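Local atomic coordinates of inactive glucansucrase (Lactobacillus reuteri, PDB entry 5JBD), a protein that belongs to glycoside hydrolase family 70, large proteins built round a TIM-type barrel, here with a bound calcium ion. Residues L597-K602 / S610-V615; A538-N543 / Q550-N555; P31-N36 / L136-E141. All coordinates share one frame; numbering follows the deposited sequence.

Contact 1. Residues L597-K602 / S610-V615; sequences LKVTVK and SGYLGV
Strands 597-601 and 612-615 lie in two facing layers, running roughly antiparallel (152°) with axes 9.2 Å apart at closest approach, and no hydrogen bond joins them; V599, V601 and Y612 point into the space between. This is the face-to-face packing of a beta sandwich: 597-601 pairs with 550-555 in one layer, while 612-615 lies beside 537-542 in the other. The Y612 ring lies between the layers. Its CG stands anti to the backbone N (chi1 -177°), beside the carbonyl carbon, and the ring extends from there toward strand 597-601. V601 meets one ring face in a CH-pi contact, CG1 sitting 3.9 Å from the centroid of the Y612 ring and 27° off its normal. V601 CG1 is displaced toward the rim, 3.5 Å from Y612 CE2, and the two side chains cross at about a right angle. Farther out, Y612 OH lies 4.4 Å from V599 CG1 and makes a weak hydrogen bond to D570. K602 points away from Y612, its ammonium forming a salt bridge with E573. Its backbone stays in the contact, however: K602 O approaches the ring obliquely, 3.4 Å from Y612 CD1, and is a buried carbonyl oxygen without a hydrogen-bond partner in the model.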
loop_
_atom_site.group_PDB
_atom_site.type_symbol
_atom_site.label_atom_id
_atom_site.label_comp_id
_atom_site.label_asym_id
_atom_site.label_seq_id
_atom_site.Cartn_x
_atom_site.Cartn_y
_atom_site.Cartn_z
ATOM N N LEU A 597 28.018 35.920 7.285
ATOM C CA LEU A 597 28.402 35.668 5.898
ATOM C C LEU A 597 27.560 36.520 4.936
ATOM O O LEU A 597 26.333 36.470 4.972
ATOM C CB LEU A 597 28.236 34.179 5.562
ATOM C CG LEU A 597 28.922 33.717 4.277
ATOM C CD1 LEU A 597 30.432 33.721 4.455
ATOM C CD2 LEU A 597 28.431 32.339 3.860
ATOM N N LYS A 598 28.237 37.265 4.065
ATOM C CA LYS A 598 27.609 38.181 3.103
ATOM C C LYS A 598 27.494 37.498 1.751
ATOM O O LYS A 598 28.503 37.115 1.178
ATOM C CB LYS A 598 28.489 39.459 2.931
ATOM C CG LYS A 598 28.116 40.647 3.831
ATOM C CD LYS A 598 27.116 41.569 3.122
ATOM C CE LYS A 598 25.923 41.904 3.993
ATOM N NZ LYS A 598 24.846 42.585 3.232
ATOM N N VAL A 599 26.283 37.388 1.222
ATOM C CA VAL A 599 26.048 36.609 0.008
ATOM C C VAL A 599 25.193 37.423 -0.961
ATOM O O VAL A 599 24.291 38.150 -0.533
ATOM C CB VAL A 599 25.324 35.264 0.351
ATOM C CG1 VAL A 599 25.099 34.428 -0.900
ATOM C CG2 VAL A 599 26.124 34.453 1.373
ATOM N N THR A 600 25.458 37.267 -2.258
ATOM C CA THR A 600 24.627 37.855 -3.312
ATOM C C THR A 600 23.657 36.847 -3.923
ATOM O O THR A 600 24.061 35.747 -4.308
ATOM C CB THR A 600 25.501 38.452 -4.438
ATOM O OG1 THR A 600 26.423 39.368 -3.869
ATOM C CG2 THR A 600 24.657 39.180 -5.478
ATOM N N VAL A 601 22.387 37.249 -4.046
ATOM C CA VAL A 601 21.307 36.371 -4.492
ATOM C C VAL A 601 20.368 37.090 -5.445
ATOM O O VAL A 601 20.294 38.313 -5.431
ATOM C CB VAL A 601 20.487 35.846 -3.286
ATOM C CG1 VAL A 601 21.387 35.061 -2.323
ATOM C CG2 VAL A 601 19.776 36.973 -2.541
ATOM N N LYS A 602 19.626 36.317 -6.231
ATOM C CA LYS A 602 18.545 36.825 -7.088
ATOM C C LYS A 602 17.627 35.693 -7.516
ATOM O O LYS A 602 17.951 34.519 -7.320
ATOM C CB LYS A 602 19.111 37.509 -8.328
ATOM C CG LYS A 602 19.724 36.561 -9.351
ATOM C CD LYS A 602 20.432 37.322 -10.471
ATOM C CE LYS A 602 19.520 37.540 -11.665
ATOM N NZ LYS A 602 19.171 36.268 -12.374
ATOM N N SER A 610 13.404 27.501 -9.320
ATOM C CA SER A 610 12.417 28.541 -9.566
ATOM C C SER A 610 12.353 29.409 -8.311
ATOM O O SER A 610 11.553 29.149 -7.394
ATOM C CB SER A 610 11.069 27.908 -9.868
ATOM O OG SER A 610 10.110 28.891 -10.208
ATOM N N GLY A 611 13.203 30.425 -8.291
ATOM C CA GLY A 611 13.538 31.173 -7.078
ATOM C C GLY A 611 15.051 31.201 -6.906
ATOM O O GLY A 611 15.764 31.662 -7.802
ATOM N N TYR A 612 15.544 30.676 -5.788
ATOM C CA TYR A 612 16.989 30.621 -5.542
ATOM C C TYR A 612 17.358 29.433 -4.680
ATOM O O TYR A 612 16.590 29.052 -3.786
ATOM C CB TYR A 612 17.470 31.904 -4.859
ATOM C CG TYR A 612 18.985 31.947 -4.632
ATOM C CD1 TYR A 612 19.866 32.209 -5.684
ATOM C CD2 TYR A 612 19.534 31.680 -3.365
ATOM C CE1 TYR A 612 21.244 32.220 -5.487
ATOM C CE2 TYR A 612 20.907 31.691 -3.159
ATOM C CZ TYR A 612 21.759 31.971 -4.218
ATOM O OH TYR A 612 23.125 31.991 -4.006
ATOM N N LEU A 613 18.555 28.880 -4.923
ATOM C CA LEU A 613 19.166 27.871 -4.047
ATOM C C LEU A 613 20.645 28.168 -3.858
ATOM O O LEU A 613 21.379 28.357 -4.839
ATOM C CB LEU A 613 18.990 26.439 -4.608
ATOM C CG LEU A 613 19.642 25.305 -3.783
ATOM C CD1 LEU A 613 19.111 25.269 -2.342
ATOM C CD2 LEU A 613 19.455 23.958 -4.464
ATOM N N GLY A 614 21.084 28.208 -2.598
ATOM C CA GLY A 614 22.506 28.296 -2.271
ATOM C C GLY A 614 22.833 27.470 -1.036
ATOM O O GLY A 614 22.049 27.452 -0.095
ATOM N N VAL A 615 23.993 26.815 -1.022
ATOM C CA VAL A 615 24.439 26.054 0.146
ATOM C C VAL A 615 25.922 26.297 0.442
ATOM O O VAL A 615 26.774 26.183 -0.476
ATOM C CB VAL A 615 24.176 24.545 -0.044
ATOM C CG1 VAL A 615 24.527 23.782 1.241
ATOM C CG2 VAL A 615 22.727 24.315 -0.437
#

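Contact 2. Residues A538-N543 / Q550-N555; sequences AVLVGN and QSVAIN
No flat group takes part where A538 and L540 meet V552 and I554; in place of ring faces and edges, aliphatic carbons meet, and the contact is wholly apolar. L540 and I554 reach toward each other from the two strands and meet tip to tip, L540 CD1 lying 3.8 Å from I554 CD1. The second methyl of the leucine joins in, with L540 CD2 at 4.1 Å from I554 CD1. The two branches of I554 divide the work: CG1 lies beside the backbone N (chi1 -46°) and carries CD1 to the leucine, while I554 CG2 points to the other neighbour and stands 4.0 Å from A538 CB. V552 makes a looser contact, its CG2 being 4.3 Å from L540 CD2. On strand 510-515, A512 touches both L540 and I554, and V599 packs on L540 from strand 596-605, so the four residues lie within a larger buried apolar layer. The strands 538-542 and 550-555 run at 144° to each other with axes 9.1 Å apart, too far for backbone pairing and without a hydrogen bond between them. Such facing aliphatic residues, contributed by strands of different sheets, are characteristic of the interior of a beta sandwich.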
loop_
_atom_site.group_PDB
_atom_site.type_symbol
_atom_site.label_atom_id
_atom_site.label_comp_id
_atom_site.label_asym_id
_atom_site.label_seq_id
_atom_site.Cartn_x
_atom_site.Cartn_y
_atom_site.Cartn_z
ATOM N N ALA A 538 24.864 26.519 5.945
ATOM C CA ALA A 538 23.831 27.497 5.603
ATOM C C ALA A 538 23.161 27.064 4.310
ATOM O O ALA A 538 23.831 26.810 3.310
ATOM C CB ALA A 538 24.435 28.882 5.445
ATOM N N VAL A 539 21.835 26.974 4.348
ATOM C CA VAL A 539 21.011 26.688 3.185
ATOM C C VAL A 539 20.121 27.914 2.893
ATOM O O VAL A 539 19.339 28.334 3.742
ATOM C CB VAL A 539 20.141 25.447 3.445
ATOM C CG1 VAL A 539 19.138 25.223 2.316
ATOM C CG2 VAL A 539 21.029 24.227 3.633
ATOM N N LEU A 540 20.254 28.465 1.693
ATOM C CA LEU A 540 19.490 29.640 1.249
ATOM C C LEU A 540 18.481 29.193 0.213
ATOM O O LEU A 540 18.868 28.670 -0.827
ATOM C CB LEU A 540 20.417 30.700 0.649
ATOM C CG LEU A 540 21.004 31.727 1.609
ATOM C CD1 LEU A 540 21.673 31.071 2.802
ATOM C CD2 LEU A 540 21.977 32.645 0.881
ATOM N N VAL A 541 17.198 29.418 0.485
ATOM C CA VAL A 541 16.140 29.022 -0.408
ATOM C C VAL A 541 15.131 30.147 -0.610
ATOM O O VAL A 541 14.587 30.673 0.366
ATOM C CB VAL A 541 15.415 27.783 0.142
ATOM C CG1 VAL A 541 14.210 27.434 -0.724
ATOM C CG2 VAL A 541 16.387 26.620 0.224
ATOM N N GLY A 542 14.882 30.492 -1.882
ATOM C CA GLY A 542 13.841 31.455 -2.281
ATOM C C GLY A 542 12.869 30.842 -3.270
ATOM O O GLY A 542 13.251 29.944 -4.022
ATOM N N ASN A 543 11.606 31.275 -3.236
ATOM C CA ASN A 543 10.566 30.709 -4.110
ATOM C C ASN A 543 9.923 31.751 -5.044
ATOM O O ASN A 543 8.817 31.533 -5.544
ATOM C CB ASN A 543 9.493 29.981 -3.284
ATOM C CG ASN A 543 8.574 30.923 -2.513
ATOM O OD1 ASN A 543 8.861 32.103 -2.356
ATOM N ND2 ASN A 543 7.442 30.387 -2.045
ATOM N N GLN A 550 20.154 41.218 -4.815
ATOM C CA GLN A 550 20.470 41.886 -3.552
ATOM C C GLN A 550 21.531 41.142 -2.766
ATOM O O GLN A 550 21.795 39.962 -3.021
ATOM C CB GLN A 550 19.213 41.998 -2.681
ATOM C CG GLN A 550 18.695 40.661 -2.124
ATOM C CD GLN A 550 17.244 40.748 -1.707
ATOM O OE1 GLN A 550 16.945 41.005 -0.546
ATOM N NE2 GLN A 550 16.333 40.596 -2.669
ATOM N N SER A 551 22.094 41.831 -1.784
ATOM C CA SER A 551 23.002 41.237 -0.813
ATOM C C SER A 551 22.207 40.827 0.439
ATOM O O SER A 551 21.231 41.486 0.778
ATOM C CB SER A 551 24.079 42.244 -0.446
ATOM O OG SER A 551 25.031 41.672 0.426
ATOM N N VAL A 552 22.611 39.726 1.080
ATOM C CA VAL A 552 21.992 39.256 2.323
ATOM C C VAL A 552 23.068 38.877 3.331
ATOM O O VAL A 552 24.166 38.490 2.943
ATOM C CB VAL A 552 21.060 38.047 2.094
ATOM C CG1 VAL A 552 19.879 38.456 1.223
ATOM C CG2 VAL A 552 21.798 36.876 1.453
ATOM N N ALA A 553 22.719 38.955 4.619
ATOM C CA ALA A 553 23.645 38.671 5.711
ATOM C C ALA A 553 23.155 37.430 6.467
ATOM O O ALA A 553 22.069 37.461 7.042
ATOM C CB ALA A 553 23.717 39.866 6.650
ATOM N N ILE A 554 23.951 36.359 6.441
ATOM C CA ILE A 554 23.612 35.080 7.093
ATOM C C ILE A 554 24.378 34.950 8.406
ATOM O O ILE A 554 25.591 35.083 8.421
ATOM C CB ILE A 554 24.005 33.858 6.216
ATOM C CG1 ILE A 554 23.570 34.051 4.763
ATOM C CG2 ILE A 554 23.436 32.562 6.805
ATOM C CD1 ILE A 554 22.117 34.427 4.585
ATOM N N ASN A 555 23.682 34.672 9.499
ATOM C CA ASN A 555 24.349 34.463 10.773
ATOM C C ASN A 555 24.781 33.004 10.940
ATOM O O ASN A 555 23.963 32.143 11.286
ATOM C CB ASN A 555 23.463 34.876 11.945
ATOM C CG ASN A 555 24.187 34.768 13.275
ATOM O OD1 ASN A 555 25.415 34.616 13.308
ATOM N ND2 ASN A 555 23.452 34.892 14.375
#

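Contact 3. Residues P31-N36 / L136-E141; sequences PGTWEN and LRYVIE
N36 CG lies anti to the carbonyl carbon, beside the backbone N (chi1 -62°), and R137 bends at chi3 (-73°), and these turns bring amide and guanidinium together from opposite directions. Their planes stand 81° apart, and the nearest atoms, N36 ND2 and R137 NH2, are 3.6 Å from each other without a hydrogen bond. Both nitrogens are donors, and Q134 OE1, one turn earlier on the helix, accepts from each of them. A water completes the link, donating to N36 OD1 at 2.7 Å and accepting from R137 NE at 3.0 Å; it lies in the guanidinium plane, at the edge. Each of the three guanidinium nitrogens thus has an acceptor: water for NE, M84 O for NH1 and Q134 OE1 for NH2. Beside this polar bridge, T33 CG2 makes a looser contact with the phenol, 4.0 Å from Y138 OH. Within 31-36, E35 OE2 accepts from G32 N at 3.1 Å, a bond from the 3-10 segment back to the residue just before it. The arrangement is a water-bridged contact between a 3-10 turn near the N terminus and the long helix 126-147, in a peripheral helical region consistent with domain IV of family 70 proteins.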
loop_
_atom_site.group_PDB
_atom_site.type_symbol
_atom_site.label_atom_id
_atom_site.label_comp_id
_atom_site.label_asym_id
_atom_site.label_seq_id
_atom_site.Cartn_x
_atom_site.Cartn_y
_atom_site.Cartn_z
ATOM N N PRO A 31 -36.334 -43.128 -20.223
ATOM C CA PRO A 31 -35.568 -41.885 -20.379
ATOM C C PRO A 31 -36.431 -40.649 -20.702
ATOM O O PRO A 31 -37.460 -40.764 -21.362
ATOM C CB PRO A 31 -34.590 -42.205 -21.532
ATOM C CG PRO A 31 -34.684 -43.682 -21.759
ATOM C CD PRO A 31 -36.080 -44.050 -21.348
ATOM N N GLY A 32 -36.011 -39.482 -20.207
ATOM C CA GLY A 32 -36.778 -38.247 -20.396
ATOM C C GLY A 32 -36.213 -37.037 -19.661
ATOM O O GLY A 32 -35.089 -37.074 -19.142
ATOM N N THR A 33 -37.028 -35.982 -19.601
ATOM C CA THR A 33 -36.662 -34.679 -19.001
ATOM C C THR A 33 -36.289 -34.725 -17.528
ATOM O O THR A 33 -35.579 -33.853 -17.060
ATOM C CB THR A 33 -37.804 -33.655 -19.156
ATOM O OG1 THR A 33 -39.032 -34.246 -18.705
ATOM C CG2 THR A 33 -37.947 -33.225 -20.614
ATOM N N TRP A 34 -36.760 -35.733 -16.793
ATOM C CA TRP A 34 -36.328 -35.937 -15.393
ATOM C C TRP A 34 -34.802 -36.052 -15.225
ATOM O O TRP A 34 -34.284 -35.780 -14.144
ATOM C CB TRP A 34 -37.015 -37.163 -14.763
ATOM C CG TRP A 34 -36.602 -38.461 -15.345
ATOM C CD1 TRP A 34 -37.218 -39.135 -16.354
ATOM C CD2 TRP A 34 -35.471 -39.255 -14.958
ATOM N NE1 TRP A 34 -36.543 -40.296 -16.623
ATOM C CE2 TRP A 34 -35.465 -40.395 -15.783
ATOM C CE3 TRP A 34 -34.458 -39.108 -13.996
ATOM C CZ2 TRP A 34 -34.488 -41.393 -15.682
ATOM C CZ3 TRP A 34 -33.472 -40.109 -13.897
ATOM C CH2 TRP A 34 -33.506 -41.235 -14.735
ATOM N N GLU A 35 -34.109 -36.449 -16.293
ATOM C CA GLU A 35 -32.644 -36.564 -16.296
ATOM C C GLU A 35 -31.924 -35.206 -16.160
ATOM O O GLU A 35 -30.716 -35.166 -15.912
ATOM C CB GLU A 35 -32.163 -37.336 -17.543
ATOM C CG GLU A 35 -32.716 -38.763 -17.620
ATOM C CD GLU A 35 -32.192 -39.573 -18.791
ATOM O OE1 GLU A 35 -30.959 -39.668 -18.947
ATOM O OE2 GLU A 35 -33.017 -40.144 -19.530
ATOM N N ASN A 36 -32.659 -34.100 -16.279
ATOM C CA ASN A 36 -32.151 -32.774 -15.857
ATOM C C ASN A 36 -31.799 -32.693 -14.366
ATOM O O ASN A 36 -31.054 -31.808 -13.952
ATOM C CB ASN A 36 -33.173 -31.682 -16.164
ATOM C CG ASN A 36 -33.471 -31.540 -17.646
ATOM O OD1 ASN A 36 -32.813 -32.123 -18.499
ATOM N ND2 ASN A 36 -34.489 -30.759 -17.951
ATOM N N LEU A 136 -33.943 -24.671 -26.029
ATOM C CA LEU A 136 -32.605 -24.097 -26.082
ATOM C C LEU A 136 -31.543 -25.062 -25.537
ATOM O O LEU A 136 -30.460 -25.161 -26.098
ATOM C CB LEU A 136 -32.547 -22.772 -25.329
ATOM C CG LEU A 136 -31.183 -22.052 -25.306
ATOM C CD1 LEU A 136 -30.629 -21.799 -26.705
ATOM C CD2 LEU A 136 -31.320 -20.762 -24.538
ATOM N N ARG A 137 -31.857 -25.792 -24.470
ATOM C CA ARG A 137 -30.931 -26.806 -23.971
ATOM C C ARG A 137 -30.579 -27.853 -25.051
ATOM O O ARG A 137 -29.408 -28.213 -25.194
ATOM C CB ARG A 137 -31.444 -27.458 -22.691
ATOM C CG ARG A 137 -31.381 -26.527 -21.489
ATOM C CD ARG A 137 -31.570 -27.287 -20.187
ATOM N NE ARG A 137 -32.959 -27.720 -19.970
ATOM C CZ ARG A 137 -33.923 -26.955 -19.442
ATOM N NH1 ARG A 137 -33.693 -25.712 -19.036
ATOM N NH2 ARG A 137 -35.144 -27.453 -19.300
ATOM N N TYR A 138 -31.575 -28.289 -25.830
ATOM C CA TYR A 138 -31.345 -29.216 -26.954
ATOM C C TYR A 138 -30.401 -28.583 -27.997
ATOM O O TYR A 138 -29.473 -29.228 -28.480
ATOM C CB TYR A 138 -32.674 -29.655 -27.619
ATOM C CG TYR A 138 -33.695 -30.311 -26.698
ATOM C CD1 TYR A 138 -33.305 -31.144 -25.638
ATOM C CD2 TYR A 138 -35.068 -30.109 -26.891
ATOM C CE1 TYR A 138 -34.238 -31.739 -24.800
ATOM C CE2 TYR A 138 -36.011 -30.700 -26.048
ATOM C CZ TYR A 138 -35.589 -31.508 -25.003
ATOM O OH TYR A 138 -36.498 -32.077 -24.147
ATOM N N VAL A 139 -30.626 -27.303 -28.295
ATOM C CA VAL A 139 -29.792 -26.560 -29.254
ATOM C C VAL A 139 -28.378 -26.354 -28.690
ATOM O O VAL A 139 -27.407 -26.493 -29.416
ATOM C CB VAL A 139 -30.462 -25.224 -29.674
ATOM C CG1 VAL A 139 -29.533 -24.375 -30.544
ATOM C CG2 VAL A 139 -31.775 -25.505 -30.415
ATOM N N ILE A 140 -28.272 -26.095 -27.390
ATOM C CA ILE A 140 -26.963 -26.014 -26.715
ATOM C C ILE A 140 -26.214 -27.364 -26.808
ATOM O O ILE A 140 -25.010 -27.379 -27.077
ATOM C CB ILE A 140 -27.096 -25.536 -25.253
ATOM C CG1 ILE A 140 -27.450 -24.049 -25.230
ATOM C CG2 ILE A 140 -25.795 -25.733 -24.467
ATOM C CD1 ILE A 140 -27.817 -23.513 -23.867
ATOM N N GLU A 141 -26.908 -28.473 -26.565
ATOM C CA GLU A 141 -26.279 -29.804 -26.642
ATOM C C GLU A 141 -25.832 -30.143 -28.069
ATOM O O GLU A 141 -24.818 -30.810 -28.270
ATOM C CB GLU A 141 -27.227 -30.890 -26.108
ATOM C CG GLU A 141 -27.510 -30.803 -24.604
ATOM C CD GLU A 141 -26.284 -31.019 -23.732
ATOM O OE1 GLU A 141 -25.343 -31.719 -24.156
ATOM O OE2 GLU A 141 -26.257 -30.499 -22.593
HETATM O O HOH W 1 -32.506 -30.619 -20.751
#

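Followed from the N terminus, contact 3 comes first and closes a loop of 99 residues, bringing helix 126-147 back to the 3-10 turn at 33-36. Contacts 2 and 1 follow much later, each closing over only six or seven residues. The three are in series, so none nests within or crosses another. Contacts 1 and 2 are neighbours, their centres about 5 Å apart, and each bridges the same two sheets: G614 O to L540 N (2.7 Å) and L597 O to I554 N (2.8 Å) are probable hydrogen bonds within those sheets. Contact 3 lies on the opposite side of the chain's centre, its centre about 86 Å from that of contact 1.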